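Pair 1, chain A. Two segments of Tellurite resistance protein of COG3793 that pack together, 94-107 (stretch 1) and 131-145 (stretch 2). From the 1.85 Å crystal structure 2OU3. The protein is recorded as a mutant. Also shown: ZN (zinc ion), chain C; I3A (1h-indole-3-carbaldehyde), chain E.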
# COMPACT_ATOMS: atom_id res chain seq x y z
N GLN A 94 -16.79 7.06 7.75
CA GLN A 94 -16.72 8.51 7.51
C GLN A 94 -15.30 9.06 7.50
O GLN A 94 -14.94 9.82 6.61
CB GLN A 94 -17.58 9.28 8.51
CG GLN A 94 -19.11 9.14 8.30
CD GLN A 94 -19.71 7.89 8.92
OE1 GLN A 94 -19.00 7.01 9.43
NE2 GLN A 94 -21.04 7.79 8.87
N ARG A 95 -14.49 8.70 8.50
CA ARG A 95 -13.12 9.24 8.59
C ARG A 95 -12.23 8.67 7.48
O ARG A 95 -11.38 9.34 6.93
CB ARG A 95 -12.50 8.96 9.94
CG ARG A 95 -13.24 9.63 11.10
CD ARG A 95 -12.54 9.29 12.40
NE ARG A 95 -13.29 9.77 13.55
CZ ARG A 95 -12.81 9.81 14.78
NH1 ARG A 95 -11.58 9.41 15.06
NH2 ARG A 95 -13.56 10.27 15.74
N ASP A 96 -12.46 7.40 7.19
CA ASP A 96 -11.76 6.66 6.17
C ASP A 96 -12.04 7.31 4.80
O ASP A 96 -11.14 7.59 4.03
CB ASP A 96 -12.27 5.22 6.30
CG ASP A 96 -11.64 4.22 5.33
OD1 ASP A 96 -10.81 4.59 4.46
OD2 ASP A 96 -12.00 3.02 5.52
N ILE A 97 -13.31 7.59 4.52
CA ILE A 97 -13.69 8.23 3.29
C ILE A 97 -12.95 9.58 3.17
O ILE A 97 -12.42 9.92 2.11
CB ILE A 97 -15.26 8.49 3.25
CG1 ILE A 97 -16.06 7.18 3.05
CG2 ILE A 97 -15.61 9.54 2.16
CD1 ILE A 97 -17.55 7.26 3.53
N LEU A 98 -12.97 10.36 4.24
CA LEU A 98 -12.38 11.73 4.23
C LEU A 98 -10.90 11.68 3.92
O LEU A 98 -10.41 12.46 3.11
CB LEU A 98 -12.61 12.42 5.57
CG LEU A 98 -12.48 13.94 5.46
CD1 LEU A 98 -13.80 14.38 4.80
CD2 LEU A 98 -12.30 14.66 6.78
N LEU A 99 -10.18 10.76 4.57
CA LEU A 99 -8.77 10.60 4.37
C LEU A 99 -8.44 10.23 2.94
O LEU A 99 -7.54 10.79 2.35
CB LEU A 99 -8.17 9.59 5.37
CG LEU A 99 -6.66 9.36 5.21
CD1 LEU A 99 -5.85 10.64 5.43
CD2 LEU A 99 -6.15 8.22 6.13
N SER A 100 -9.16 9.28 2.37
CA SER A 100 -8.97 8.95 0.95
C SER A 100 -9.27 10.16 0.06
O SER A 100 -8.56 10.42 -0.89
CB SER A 100 -9.85 7.77 0.56
OG SER A 100 -9.38 6.57 1.18
N ALA A 101 -10.33 10.91 0.40
CA ALA A 101 -10.68 12.11 -0.36
C ALA A 101 -9.57 13.16 -0.33
O ALA A 101 -9.26 13.80 -1.35
CB ALA A 101 -11.98 12.73 0.18
N ILE A 102 -8.94 13.31 0.83
CA ILE A 102 -7.77 14.20 0.97
C ILE A 102 -6.65 13.75 0.06
O ILE A 102 -6.08 14.57 -0.66
CB ILE A 102 -7.28 14.24 2.43
CG1 ILE A 102 -8.32 14.95 3.30
CG2 ILE A 102 -5.88 14.94 2.55
CD1 ILE A 102 -8.20 14.68 4.83
N TRP A 103 -6.32 12.46 0.09
CA TRP A 103 -5.26 11.90 -0.76
C TRP A 103 -5.59 12.06 -2.23
O TRP A 103 -4.73 12.42 -3.02
CB TRP A 103 -5.02 10.43 -0.46
CG TRP A 103 -4.02 10.17 0.57
CD1 TRP A 103 -4.23 9.94 1.89
CD2 TRP A 103 -2.61 10.13 0.37
NE1 TRP A 103 -3.02 9.72 2.54
CE2 TRP A 103 -2.01 9.85 1.63
CE3 TRP A 103 -1.78 10.33 -0.74
CZ2 TRP A 103 -0.64 9.74 1.78
CZ3 TRP A 103 -0.42 10.22 -0.58
CH2 TRP A 103 0.13 9.94 0.66
N VAL A 104 -6.85 11.81 -2.60
CA VAL A 104 -7.28 12.04 -3.98
C VAL A 104 -7.09 13.51 -4.41
O VAL A 104 -6.61 13.77 -5.50
CB VAL A 104 -8.74 11.63 -4.19
CG1 VAL A 104 -9.24 12.12 -5.55
CG2 VAL A 104 -8.88 10.09 -4.09
N SER A 105 -7.50 14.44 -3.57
CA SER A 105 -7.41 15.85 -3.84
C SER A 105 -5.93 16.26 -3.97
O SER A 105 -5.58 17.15 -4.72
CB SER A 105 -8.08 16.62 -2.72
OG SER A 105 -9.49 16.43 -2.75
N ALA A 106 -5.06 15.63 -3.20
CA ALA A 106 -3.64 15.93 -3.24
C ALA A 106 -2.95 15.39 -4.49
O ALA A 106 -1.82 15.77 -4.78
CB ALA A 106 -2.94 15.33 -1.99
N ALA A 107 -3.60 14.49 -5.24
CA ALA A 107 -2.96 13.72 -6.32
C ALA A 107 -2.48 14.59 -7.46
O ALA A 107 -1.53 14.24 -8.15
CB ALA A 107 -3.91 12.62 -6.88
N GLU A 131 -11.54 19.05 14.91
CA GLU A 131 -10.29 18.52 15.45
C GLU A 131 -9.88 17.25 14.71
O GLU A 131 -8.70 17.03 14.45
CB GLU A 131 -10.39 18.23 16.96
CG GLU A 131 -9.12 17.54 17.50
N ILE A 132 -10.87 16.42 14.36
CA ILE A 132 -10.59 15.16 13.66
C ILE A 132 -10.17 15.45 12.22
O ILE A 132 -9.17 14.88 11.73
CB ILE A 132 -11.79 14.14 13.74
CG1 ILE A 132 -12.05 13.73 15.20
CG2 ILE A 132 -11.49 12.85 12.90
CD1 ILE A 132 -10.81 13.09 15.92
N VAL A 133 -10.90 16.32 11.54
CA VAL A 133 -10.47 16.78 10.20
C VAL A 133 -8.99 17.24 10.21
O VAL A 133 -8.19 16.79 9.37
CB VAL A 133 -11.34 17.92 9.65
CG1 VAL A 133 -10.85 18.28 8.22
CG2 VAL A 133 -12.83 17.51 9.66
N ASP A 134 -8.64 18.14 11.12
CA ASP A 134 -7.25 18.63 11.25
C ASP A 134 -6.26 17.48 11.44
O ASP A 134 -5.19 17.46 10.85
CB ASP A 134 -7.14 19.70 12.35
CG ASP A 134 -7.77 21.01 11.93
OD1 ASP A 134 -7.86 21.22 10.73
OD2 ASP A 134 -8.27 21.79 12.77
N GLN A 135 -6.63 16.49 12.25
CA GLN A 135 -5.79 15.33 12.46
C GLN A 135 -5.62 14.47 11.22
O GLN A 135 -4.51 13.95 10.97
CB GLN A 135 -6.30 14.48 13.63
CG GLN A 135 -6.01 15.13 14.99
CD GLN A 135 -6.76 14.47 16.13
OE1 GLN A 135 -7.06 13.30 16.07
NE2 GLN A 135 -7.06 15.24 17.18
N LEU A 136 -6.69 14.34 10.44
CA LEU A 136 -6.66 13.54 9.23
C LEU A 136 -5.79 14.22 8.18
O LEU A 136 -5.01 13.56 7.49
CB LEU A 136 -8.07 13.33 8.69
CG LEU A 136 -8.91 12.36 9.51
CD1 LEU A 136 -10.37 12.44 9.05
CD2 LEU A 136 -8.35 10.92 9.44
N GLU A 137 -5.90 15.55 8.06
CA GLU A 137 -5.02 16.30 7.16
C GLU A 137 -3.55 16.14 7.56
O GLU A 137 -2.69 15.95 6.71
CB GLU A 137 -5.36 17.78 7.11
CG GLU A 137 -6.72 18.03 6.53
CD GLU A 137 -6.88 19.41 5.91
OE1 GLU A 137 -6.08 20.32 6.22
OE2 GLU A 137 -7.83 19.58 5.10
N GLN A 138 -3.28 16.23 8.85
CA GLN A 138 -1.94 16.08 9.35
C GLN A 138 -1.40 14.70 9.05
O GLN A 138 -0.24 14.56 8.65
CB GLN A 138 -1.88 16.34 10.85
CG GLN A 138 -0.50 16.20 11.45
CD GLN A 138 -0.50 16.50 12.95
OE1 GLN A 138 -1.04 15.73 13.75
NE2 GLN A 138 0.12 17.62 13.32
N LEU A 139 -2.23 13.68 9.26
CA LEU A 139 -1.86 12.32 8.96
C LEU A 139 -1.46 12.17 7.47
O LEU A 139 -0.41 11.61 7.16
CB LEU A 139 -2.99 11.39 9.32
CG LEU A 139 -2.72 9.91 9.03
CD1 LEU A 139 -1.64 9.36 9.96
CD2 LEU A 139 -4.02 9.15 9.17
N TYR A 140 -2.29 12.70 6.57
CA TYR A 140 -1.95 12.81 5.15
C TYR A 140 -0.54 13.41 4.97
O TYR A 140 0.33 12.85 4.25
CB TYR A 140 -2.98 13.64 4.38
CG TYR A 140 -2.37 14.11 3.09
CD1 TYR A 140 -2.16 13.21 2.07
CD2 TYR A 140 -1.88 15.39 2.94
CE1 TYR A 140 -1.53 13.57 0.92
CE2 TYR A 140 -1.24 15.77 1.76
CZ TYR A 140 -1.06 14.84 0.78
OH TYR A 140 -0.43 15.14 -0.39
N TYR A 141 -0.29 14.57 5.55
CA TYR A 141 1.00 15.24 5.27
C TYR A 141 2.15 14.37 5.74
O TYR A 141 3.17 14.29 5.06
CB TYR A 141 1.10 16.63 5.89
CG TYR A 141 0.33 17.68 5.11
CD1 TYR A 141 0.75 18.09 3.85
CD2 TYR A 141 -0.83 18.26 5.65
CE1 TYR A 141 0.03 19.05 3.14
CE2 TYR A 141 -1.55 19.21 4.95
CZ TYR A 141 -1.12 19.59 3.70
OH TYR A 141 -1.85 20.54 3.04
N TYR A 142 1.99 13.77 6.91
CA TYR A 142 3.01 12.87 7.47
C TYR A 142 3.20 11.61 6.64
O TYR A 142 4.34 11.17 6.42
CB TYR A 142 2.64 12.47 8.89
CG TYR A 142 3.11 13.43 9.96
CD1 TYR A 142 2.40 14.58 10.25
CD2 TYR A 142 4.27 13.17 10.69
CE1 TYR A 142 2.82 15.48 11.23
CE2 TYR A 142 4.70 14.06 11.68
CZ TYR A 142 3.96 15.21 11.94
OH TYR A 142 4.34 16.10 12.91
N GLU A 143 2.10 11.02 6.18
CA GLU A 143 2.18 9.83 5.34
C GLU A 143 2.88 10.13 4.00
O GLU A 143 3.78 9.39 3.58
CB GLU A 143 0.79 9.26 5.10
CG GLU A 143 0.20 8.50 6.26
CD GLU A 143 -1.27 8.01 6.01
OE1 GLU A 143 -1.98 8.52 5.10
OE2 GLU A 143 -1.74 7.17 6.80
N ALA A 144 2.51 11.25 3.39
CA ALA A 144 3.09 11.68 2.12
C ALA A 144 4.58 11.94 2.28
O ALA A 144 5.39 11.49 1.48
CB ALA A 144 2.36 12.92 1.61
N ALA A 145 4.94 12.63 3.35
CA ALA A 145 6.34 12.94 3.66
C ALA A 145 7.21 11.70 3.94
O ALA A 145 8.35 11.61 3.50
CB ALA A 145 6.41 13.92 4.84
ZN ZN C . -6.31 18.51 -6.11
O I3A E . -13.61 -1.36 -0.14
C3' I3A E . -12.73 -0.65 0.35
C3 I3A E . -13.04 0.03 1.63
C2 I3A E . -12.14 0.80 2.33
N I3A E . -12.77 1.24 3.47
C8 I3A E . -14.04 0.79 3.54
C9 I3A E . -14.31 -0.03 2.35
C4 I3A E . -15.55 -0.66 2.18
C5 I3A E . -16.53 -0.46 3.13
C6 I3A E . -16.29 0.32 4.27
C7 I3A E . -15.06 0.93 4.46
O HOH W 1 -6.93 19.97 -7.76
O HOH W 2 -4.56 19.70 -5.49

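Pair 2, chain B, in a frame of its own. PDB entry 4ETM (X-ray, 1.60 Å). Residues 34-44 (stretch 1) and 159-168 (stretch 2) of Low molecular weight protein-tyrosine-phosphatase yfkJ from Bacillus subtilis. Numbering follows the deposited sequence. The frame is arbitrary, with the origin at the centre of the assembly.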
# COMPACT_ATOMS: atom_id res chain seq x y z
N MET B 34 -3.80 4.97 -18.78
CA MET B 34 -3.48 3.95 -19.79
C MET B 34 -4.39 2.75 -19.60
O MET B 34 -4.88 2.18 -20.57
CB MET B 34 -2.02 3.53 -19.69
CG MET B 34 -1.55 2.67 -20.86
SD MET B 34 0.12 1.97 -20.72
CE MET B 34 1.15 3.43 -20.71
N ALA B 35 -4.62 2.38 -18.34
CA ALA B 35 -5.46 1.23 -18.04
C ALA B 35 -6.91 1.52 -18.41
O ALA B 35 -7.56 0.70 -19.05
CB ALA B 35 -5.35 0.84 -16.59
N GLU B 36 -7.40 2.69 -18.01
CA GLU B 36 -8.74 3.12 -18.38
C GLU B 36 -8.99 2.99 -19.90
O GLU B 36 -9.96 2.34 -20.33
CB GLU B 36 -8.98 4.56 -17.91
CG GLU B 36 -10.43 5.01 -18.12
CD GLU B 36 -10.61 6.51 -18.09
OE1 GLU B 36 -11.58 6.99 -18.71
OE2 GLU B 36 -9.80 7.21 -17.44
N ALA B 37 -8.12 3.59 -20.70
CA ALA B 37 -8.27 3.59 -22.15
C ALA B 37 -8.17 2.19 -22.72
O ALA B 37 -8.97 1.80 -23.58
CB ALA B 37 -7.23 4.49 -22.78
N ILE B 38 -7.18 1.42 -22.27
CA ILE B 38 -6.98 0.07 -22.78
C ILE B 38 -8.14 -0.83 -22.41
O ILE B 38 -8.67 -1.56 -23.25
CB ILE B 38 -5.66 -0.53 -22.26
CG1 ILE B 38 -4.48 0.12 -22.98
CG2 ILE B 38 -5.63 -2.04 -22.46
CD1 ILE B 38 -3.13 -0.39 -22.51
N PHE B 39 -8.55 -0.78 -21.15
CA PHE B 39 -9.65 -1.61 -20.67
C PHE B 39 -10.94 -1.28 -21.41
O PHE B 39 -11.71 -2.18 -21.76
CB PHE B 39 -9.84 -1.42 -19.17
CG PHE B 39 -11.00 -2.16 -18.62
CD1 PHE B 39 -10.86 -3.47 -18.20
CD2 PHE B 39 -12.24 -1.55 -18.52
CE1 PHE B 39 -11.94 -4.15 -17.68
CE2 PHE B 39 -13.32 -2.24 -18.01
CZ PHE B 39 -13.16 -3.53 -17.58
N ARG B 40 -11.18 0.01 -21.65
CA ARG B 40 -12.36 0.43 -22.38
C ARG B 40 -12.36 -0.17 -23.78
O ARG B 40 -13.39 -0.65 -24.26
CB ARG B 40 -12.44 1.96 -22.45
CG ARG B 40 -13.36 2.49 -23.54
CD ARG B 40 -13.97 3.84 -23.17
NE ARG B 40 -12.96 4.84 -22.88
CZ ARG B 40 -12.78 5.42 -21.70
NH1 ARG B 40 -13.55 5.12 -20.66
NH2 ARG B 40 -11.82 6.32 -21.56
N ASP B 41 -11.19 -0.15 -24.42
CA ASP B 41 -11.03 -0.71 -25.76
C ASP B 41 -11.31 -2.22 -25.79
O ASP B 41 -11.99 -2.71 -26.69
CB ASP B 41 -9.62 -0.43 -26.28
CG ASP B 41 -9.44 -0.87 -27.72
OD1 ASP B 41 -10.05 -0.24 -28.60
OD2 ASP B 41 -8.68 -1.85 -27.96
N LEU B 42 -10.77 -2.94 -24.81
CA LEU B 42 -11.02 -4.37 -24.69
C LEU B 42 -12.50 -4.68 -24.49
O LEU B 42 -13.03 -5.57 -25.14
CB LEU B 42 -10.21 -4.99 -23.54
CG LEU B 42 -8.69 -4.99 -23.72
CD1 LEU B 42 -8.02 -5.78 -22.59
CD2 LEU B 42 -8.32 -5.57 -25.07
N ALA B 43 -13.16 -3.93 -23.61
CA ALA B 43 -14.59 -4.12 -23.38
C ALA B 43 -15.42 -3.91 -24.65
O ALA B 43 -16.36 -4.66 -24.93
CB ALA B 43 -15.09 -3.20 -22.27
N ALA B 44 -15.06 -2.87 -25.41
CA ALA B 44 -15.76 -2.57 -26.65
C ALA B 44 -15.62 -3.70 -27.66
O ALA B 44 -16.58 -4.05 -28.35
CB ALA B 44 -15.25 -1.26 -27.25
N GLY B 159 -2.93 -7.31 -17.76
CA GLY B 159 -3.74 -7.15 -16.58
C GLY B 159 -5.19 -6.85 -16.95
O GLY B 159 -6.10 -7.43 -16.36
N CYS B 160 -5.39 -5.94 -17.89
CA CYS B 160 -6.74 -5.56 -18.31
C CYS B 160 -7.47 -6.72 -18.98
O CYS B 160 -8.69 -6.87 -18.81
CB CYS B 160 -6.73 -4.36 -19.23
SG CYS B 160 -6.39 -2.79 -18.40
N GLU B 161 -6.73 -7.52 -19.73
CA GLU B 161 -7.29 -8.72 -20.35
C GLU B 161 -7.83 -9.68 -19.30
O GLU B 161 -8.97 -10.15 -19.42
CB GLU B 161 -6.24 -9.41 -21.23
CG GLU B 161 -5.97 -8.69 -22.53
CD GLU B 161 -4.77 -9.22 -23.27
OE1 GLU B 161 -4.33 -10.35 -22.97
OE2 GLU B 161 -4.27 -8.50 -24.16
N GLN B 162 -7.02 -9.99 -18.30
CA GLN B 162 -7.42 -10.91 -17.24
C GLN B 162 -8.54 -10.33 -16.40
O GLN B 162 -9.48 -11.03 -16.03
CB GLN B 162 -6.23 -11.25 -16.35
CG GLN B 162 -5.13 -11.98 -17.07
CD GLN B 162 -5.62 -13.25 -17.68
OE1 GLN B 162 -6.52 -13.90 -17.14
NE2 GLN B 162 -5.06 -13.62 -18.83
N LEU B 163 -8.42 -9.04 -16.08
CA LEU B 163 -9.44 -8.34 -15.31
C LEU B 163 -10.80 -8.44 -15.99
O LEU B 163 -11.78 -8.85 -15.38
CB LEU B 163 -9.08 -6.87 -15.11
CG LEU B 163 -10.21 -6.03 -14.47
CD1 LEU B 163 -10.59 -6.54 -13.08
CD2 LEU B 163 -9.81 -4.56 -14.41
N LEU B 164 -10.84 -8.07 -17.27
CA LEU B 164 -12.08 -8.17 -18.05
C LEU B 164 -12.67 -9.59 -18.05
O LEU B 164 -13.88 -9.76 -17.92
CB LEU B 164 -11.89 -7.65 -19.47
CG LEU B 164 -13.10 -7.71 -20.42
CD1 LEU B 164 -14.34 -7.06 -19.80
CD2 LEU B 164 -12.76 -7.05 -21.75
N ALA B 165 -11.81 -10.60 -18.17
CA ALA B 165 -12.27 -11.99 -18.16
C ALA B 165 -12.87 -12.38 -16.81
O ALA B 165 -13.87 -13.10 -16.74
CB ALA B 165 -11.13 -12.94 -18.53
N SER B 166 -12.25 -11.89 -15.74
CA SER B 166 -12.69 -12.14 -14.37
C SER B 166 -14.06 -11.50 -14.14
O SER B 166 -14.95 -12.10 -13.54
CB SER B 166 -11.66 -11.59 -13.37
OG SER B 166 -12.13 -11.67 -12.04
N ILE B 167 -14.22 -10.28 -14.64
CA ILE B 167 -15.51 -9.60 -14.54
C ILE B 167 -16.58 -10.31 -15.37
O ILE B 167 -17.72 -10.46 -14.93
CB ILE B 167 -15.39 -8.12 -14.97
CG1 ILE B 167 -14.36 -7.40 -14.11
CG2 ILE B 167 -16.73 -7.43 -14.86
CD1 ILE B 167 -14.09 -5.96 -14.51
N GLN B 168 -16.21 -10.78 -16.57
CA GLN B 168 -17.15 -11.53 -17.41
C GLN B 168 -17.60 -12.84 -16.76
O GLN B 168 -18.76 -13.24 -16.87
CB GLN B 168 -16.53 -11.84 -18.78
CG GLN B 168 -16.46 -10.67 -19.74
CD GLN B 168 -16.14 -11.12 -21.16
OE1 GLN B 168 -16.76 -10.67 -22.13
NE2 GLN B 168 -15.17 -12.02 -21.28

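Superposing N, CA and C of 14 central residues brings pair 2 onto pair 1 with an RMSD of 0.3 Å. Each pair consists of two helices that cross in the same sense: the signed crossing angle is -48° in pair 1 and -52° in pair 2, with axes 9.7 and 9.4 Å apart at closest approach. The nearest CA atoms fall at equivalent positions. A:Leu99 CA lies 6.1 Å from A:Leu136 CA, and their counterparts B:Phe39 CA and B:Cys160 CA are 5.4 Å apart. The next pairings, A:Ile102 with A:Glu137 and A:Trp103 with A:Tyr140, correspond to B:Leu42 with B:Glu161 and B:Ala43 with B:Leu164.

At the position of the second helix nearest A:Leu99 and B:Phe39 by CA distance, both pairs insert a knob. A:Leu136 sits among A:Arg95, A:Leu98, A:Leu99 and A:Ile102; B:Cys160 sits among the matching B:Ala35, B:Ile38, B:Phe39 and B:Leu42. Both knobs have CA-to-CB bonds directed toward the partner helix and chi1 in the m well, so two side chains of different size enter the hole along a similar path. The leucine reaches A:Leu98 CD2 with its CD1 at 3.7 Å. The shorter cysteine meets B:Ile38 CG2 through CB at 4.1 Å, while its SG lies 3.8 Å from B:Phe39 CB.

The position facing this knob is filled differently. A:Leu99 and B:Phe39 both adopt chi1 t, start sideways and bring their ends nearer the partner. A:Leu99 CD2 touches A:Leu139 CD2 at 3.8 Å. The larger B:Phe39 becomes a second knob, among B:Cys160, B:Leu163, B:Leu164 and B:Ile167: its CE1 is 3.9 Å from B:Leu163 CD2, and its CZ is 4.0 Å from B:Ile167 CD1.

One turn along the first helix, A:Ile102 and B:Leu42 use different branching to fill nearly the same space, their side-chain centres only 0.8 Å apart. A:Ile102 CD1 approaches A:Glu137 CG at 4.0 Å; B:Leu42 CD1 approaches B:Glu161 CG at 3.6 Å. In both cases the glutamate's CA-to-CB bond points away, yet its aliphatic part still contributes to the packing.

A marked divergence lies at A:Trp103 and A:Tyr140, matched by B:Ala43 and B:Leu164. In pair 1 the tyrosine edge meets the tryptophan face, with planes at 82° and 4.7 Å between the centroids of the six-membered tryptophan ring and the tyrosine ring. A:Trp103 NE1 also donates a hydrogen bond to A:Glu143 OE1 at 3.0 Å and 153°, with A:Glu143 OE1 at the edge of the indole, near its plane. Pair 2 has no hydrogen bond between its stretches: B:Ile167 occupies the glutamate position, and B:Leu164 CD2 packs 3.7 Å from both B:Leu42 CB and B:Ala43 N, close against the backbone beside the small alanine. Pair 1 buries 704 Å² and pair 2 412 Å², although the stretches also differ in length. The same crossing thus accommodates an aromatic, partly polar contact or a largely apolar one with no hydrogen bond across it.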